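Local coordinates for fatty acid-binding protein homolog 8 (Caenorhabditis elegans, PDB 6C1Z) that binds unsaturated fatty acids, among them oleic acid with high affinity, and carries them from the lysosome to the nucleus, where it activates longevity-promoting genes, at residues P42-K47 and F55-T60. Residues are numbered along the deposited sequence; the frame is centred on the assembly and turned at random.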
ATOM      1  N   PRO A  42      -1.966  -8.209   8.252  1.00 28.03           N
ATOM      2  CA  PRO A  42      -0.585  -7.728   8.356  1.00 25.80           C
ATOM      3  C   PRO A  42      -0.455  -6.594   9.353  1.00 26.07           C
ATOM      4  O   PRO A  42      -1.434  -5.972   9.776  1.00 29.54           O
ATOM      5  CB  PRO A  42      -0.263  -7.247   6.940  1.00 28.14           C
ATOM      6  CG  PRO A  42      -1.561  -7.008   6.298  1.00 43.02           C
ATOM      7  CD  PRO A  42      -2.543  -7.934   6.922  1.00 30.67           C
ATOM      8  N   THR A  43       0.797  -6.337   9.726  1.00 23.90           N
ATOM      9  CA  THR A  43       1.181  -5.162  10.486  1.00 25.75           C
ATOM     10  C   THR A  43       1.916  -4.219   9.549  1.00 24.38           C
ATOM     11  O   THR A  43       2.859  -4.623   8.861  1.00 23.69           O
ATOM     12  CB  THR A  43       2.094  -5.568  11.637  1.00 28.79           C
ATOM     13  OG1 THR A  43       1.362  -6.425  12.509  1.00 32.76           O
ATOM     14  CG2 THR A  43       2.567  -4.351  12.409  1.00 31.33           C
ATOM     15  N   LEU A  44       1.483  -2.969   9.523  1.00 23.28           N
ATOM     16  CA  LEU A  44       2.087  -1.957   8.677  1.00 21.78           C
ATOM     17  C   LEU A  44       2.885  -1.029   9.574  1.00 20.38           C
ATOM     18  O   LEU A  44       2.337  -0.429  10.499  1.00 23.88           O
ATOM     19  CB  LEU A  44       1.006  -1.189   7.915  1.00 24.83           C
ATOM     20  CG  LEU A  44       1.405   0.119   7.214  1.00 25.65           C
ATOM     21  CD1 LEU A  44       2.477  -0.105   6.180  1.00 25.98           C
ATOM     22  CD2 LEU A  44       0.182   0.786   6.582  1.00 29.49           C
ATOM     23  N   GLU A  45       4.179  -0.935   9.326  1.00 21.35           N
ATOM     24  CA  GLU A  45       5.056  -0.047  10.059  1.00 21.31           C
ATOM     25  C   GLU A  45       5.447   1.082   9.128  1.00 21.79           C
ATOM     26  O   GLU A  45       5.939   0.831   8.020  1.00 21.33           O
ATOM     27  CB  GLU A  45       6.299  -0.810  10.504  1.00 25.36           C
ATOM     28  CG  GLU A  45       7.452   0.017  11.011  1.00 29.89           C
ATOM     29  CD  GLU A  45       8.645  -0.846  11.331  1.00 60.46           C
ATOM     30  OE1 GLU A  45       9.355  -1.290  10.389  1.00 43.53           O
ATOM     31  OE2 GLU A  45       8.843  -1.111  12.529  1.00 51.34           O
ATOM     32  N   ILE A  46       5.240   2.311   9.588  1.00 20.10           N
ATOM     33  CA  ILE A  46       5.603   3.509   8.840  1.00 19.19           C
ATOM     34  C   ILE A  46       6.657   4.226   9.662  1.00 19.58           C
ATOM     35  O   ILE A  46       6.433   4.541  10.844  1.00 20.70           O
ATOM     36  CB  ILE A  46       4.388   4.414   8.593  1.00 20.97           C
ATOM     37  CG1 ILE A  46       3.405   3.733   7.652  1.00 20.71           C
ATOM     38  CG2 ILE A  46       4.821   5.772   8.027  1.00 20.89           C
ATOM     39  CD1 ILE A  46       2.064   4.465   7.541  1.00 22.57           C
ATOM     40  N   LYS A  47       7.811   4.486   9.055  1.00 20.98           N
ATOM     41  CA  LYS A  47       8.875   5.214   9.716  1.00 21.79           C
ATOM     42  C   LYS A  47       9.526   6.154   8.712  1.00 22.34           C
ATOM     43  O   LYS A  47       9.365   5.994   7.498  1.00 22.90           O
ATOM     44  CB  LYS A  47       9.894   4.263  10.385  1.00 29.23           C
ATOM     45  CG  LYS A  47      10.525   3.231   9.469  1.00 33.75           C
ATOM     46  CD  LYS A  47      11.107   2.020  10.241  1.00 33.81           C
ATOM     47  CE  LYS A  47      12.028   2.437  11.368  1.00 57.77           C
ATOM     48  NZ  LYS A  47      12.685   1.255  12.027  1.00 79.36           N
ATOM     49  N   PHE A  55       7.530   2.186   4.349  1.00 17.92           N
ATOM     50  CA  PHE A  55       6.228   1.564   4.594  1.00 17.62           C
ATOM     51  C   PHE A  55       6.490   0.077   4.502  1.00 19.68           C
ATOM     52  O   PHE A  55       6.630  -0.476   3.406  1.00 20.62           O
ATOM     53  CB  PHE A  55       5.190   1.973   3.537  1.00 18.78           C
ATOM     54  CG  PHE A  55       4.510   3.315   3.776  1.00 18.25           C
ATOM     55  CD1 PHE A  55       5.230   4.462   4.057  1.00 18.55           C
ATOM     56  CD2 PHE A  55       3.132   3.402   3.717  1.00 23.27           C
ATOM     57  CE1 PHE A  55       4.564   5.699   4.253  1.00 20.52           C
ATOM     58  CE2 PHE A  55       2.480   4.626   3.921  1.00 24.49           C
ATOM     59  CZ  PHE A  55       3.206   5.753   4.181  1.00 22.75           C
ATOM     60  N   ASN A  56       6.598  -0.559   5.646  1.00 18.95           N
ATOM     61  CA  ASN A  56       6.951  -1.962   5.707  1.00 19.98           C
ATOM     62  C   ASN A  56       5.750  -2.748   6.193  1.00 21.75           C
ATOM     63  O   ASN A  56       5.230  -2.485   7.282  1.00 25.02           O
ATOM     64  CB  ASN A  56       8.133  -2.151   6.653  1.00 22.06           C
ATOM     65  CG  ASN A  56       9.371  -1.439   6.182  1.00 25.10           C
ATOM     66  OD1 ASN A  56       9.545  -1.197   4.992  1.00 24.77           O
ATOM     67  ND2 ASN A  56      10.262  -1.124   7.112  1.00 28.28           N
ATOM     68  N   GLN A  57       5.359  -3.758   5.440  1.00 21.71           N
ATOM     69  CA  GLN A  57       4.208  -4.575   5.792  1.00 23.19           C
ATOM     70  C   GLN A  57       4.707  -5.955   6.183  1.00 24.27           C
ATOM     71  O   GLN A  57       5.462  -6.579   5.434  1.00 27.90           O
ATOM     72  CB  GLN A  57       3.240  -4.674   4.615  1.00 24.24           C
ATOM     73  CG  GLN A  57       1.899  -5.282   4.954  1.00 55.09           C
ATOM     74  CD  GLN A  57       0.776  -4.682   4.138  1.00 57.15           C
ATOM     75  OE1 GLN A  57      -0.012  -5.398   3.521  1.00 69.88           O
ATOM     76  NE2 GLN A  57       0.699  -3.361   4.125  1.00 62.74           N
ATOM     77  N   TYR A  58       4.302  -6.429   7.352  1.00 22.37           N
ATOM     78  CA  TYR A  58       4.771  -7.721   7.848  1.00 23.45           C
ATOM     79  C   TYR A  58       3.622  -8.704   7.988  1.00 24.19           C
ATOM     80  O   TYR A  58       2.569  -8.368   8.534  1.00 25.39           O
ATOM     81  CB  TYR A  58       5.460  -7.585   9.211  1.00 26.00           C
ATOM     82  CG  TYR A  58       6.715  -6.757   9.151  1.00 23.53           C
ATOM     83  CD1 TYR A  58       7.909  -7.323   8.720  1.00 29.82           C
ATOM     84  CD2 TYR A  58       6.717  -5.436   9.545  1.00 24.30           C
ATOM     85  CE1 TYR A  58       9.076  -6.583   8.665  1.00 36.09           C
ATOM     86  CE2 TYR A  58       7.894  -4.675   9.505  1.00 24.42           C
ATOM     87  CZ  TYR A  58       9.057  -5.260   9.041  1.00 28.06           C
ATOM     88  OH  TYR A  58      10.203  -4.499   9.006  1.00 33.70           O
ATOM     89  N   SER A  59       3.832  -9.939   7.544  1.00 25.51           N
ATOM     90  CA  SER A  59       2.807 -10.959   7.722  1.00 28.13           C
ATOM     91  C   SER A  59       3.442 -12.336   7.629  1.00 32.17           C
ATOM     92  O   SER A  59       4.589 -12.483   7.209  1.00 30.74           O
ATOM     93  CB  SER A  59       1.704 -10.844   6.669  1.00 30.48           C
ATOM     94  OG  SER A  59       2.115 -11.388   5.418  1.00 30.41           O
ATOM     95  N   THR A  60       2.656 -13.351   8.003  1.00 32.60           N
ATOM     96  CA  THR A  60       3.128 -14.727   7.933  1.00 34.32           C
ATOM     97  C   THR A  60       3.417 -15.148   6.499  1.00 38.88           C
ATOM     98  O   THR A  60       4.270 -16.013   6.266  1.00 41.07           O
ATOM     99  CB  THR A  60       2.103 -15.680   8.568  1.00 35.29           C
ATOM    100  OG1 THR A  60       0.799 -15.462   8.013  1.00 43.34           O
ATOM    101  CG2 THR A  60       2.050 -15.491  10.074  1.00 39.56           C
TER
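Asn56 O is gripped twice from the facing strand: Glu45 N donates to it in the carbonyl plane, almost straight with 178° at the hydrogen, while Leu44 CA adds a weaker CA-H...O contact at 3.5 Å. Glu45 O is gripped in the same twofold way, by Asn56 N, which comes in nearly along the C=O axis, and more weakly by Phe55 CA. Thr43 and Tyr58 repeat the reciprocal bonds, giving two hydrogen-bonded antiparallel pairs; Leu44-Gln57 and Ile46-Phe55 are the non-hydrogen-bonded ones, and the strands run nearly antiparallel.

On the face carrying Leu44, Ile46, Phe55 and Gln57, the Ile46 side chain runs beside Phe55 and lies over one face of its ring. Ile46 CG1 sits 3.8 Å from the ring centroid, 4° off the normal, a CH-pi contact; Ile46 CG2 lies near Phe55 CE1, and Ile46 CD1 comes to 3.6 Å from Phe55 CE2. With CG anti to its carbonyl carbon, Phe55 presents a ring face to Ile46. An alanine at Phe55 would probably leave Ile46 without the aromatic face it packs on and loosen this packing. Further along, the Gln57 chain bends at chi2, Gln57 CG meeting Pro42 CB at 3.5 Å.

On the reverse face, the extended Glu45 chain brings OE1 to the edge of the Tyr58 ring, in its plane, 3.6 Å from Tyr58 OH, with carboxylate and ring nearly perpendicular (88°). Thr43 OG1 is instead bonded to Lys13 NZ.

The segments belong to the beta hairpin of strands 43-49 and 52-58 in the antiparallel barrel of the fatty-acid-binding protein family. Strand 43-49 follows helix 31-39 and pairs on its other side with strand 10-18; Leu44 and Ile46 touch strand 119-126, whereas strand 52-58 is flanked by strand 64-68, and Phe55 meets Phe95 edge-to-face, consistent with this face looking into the family's lipid-binding cavity.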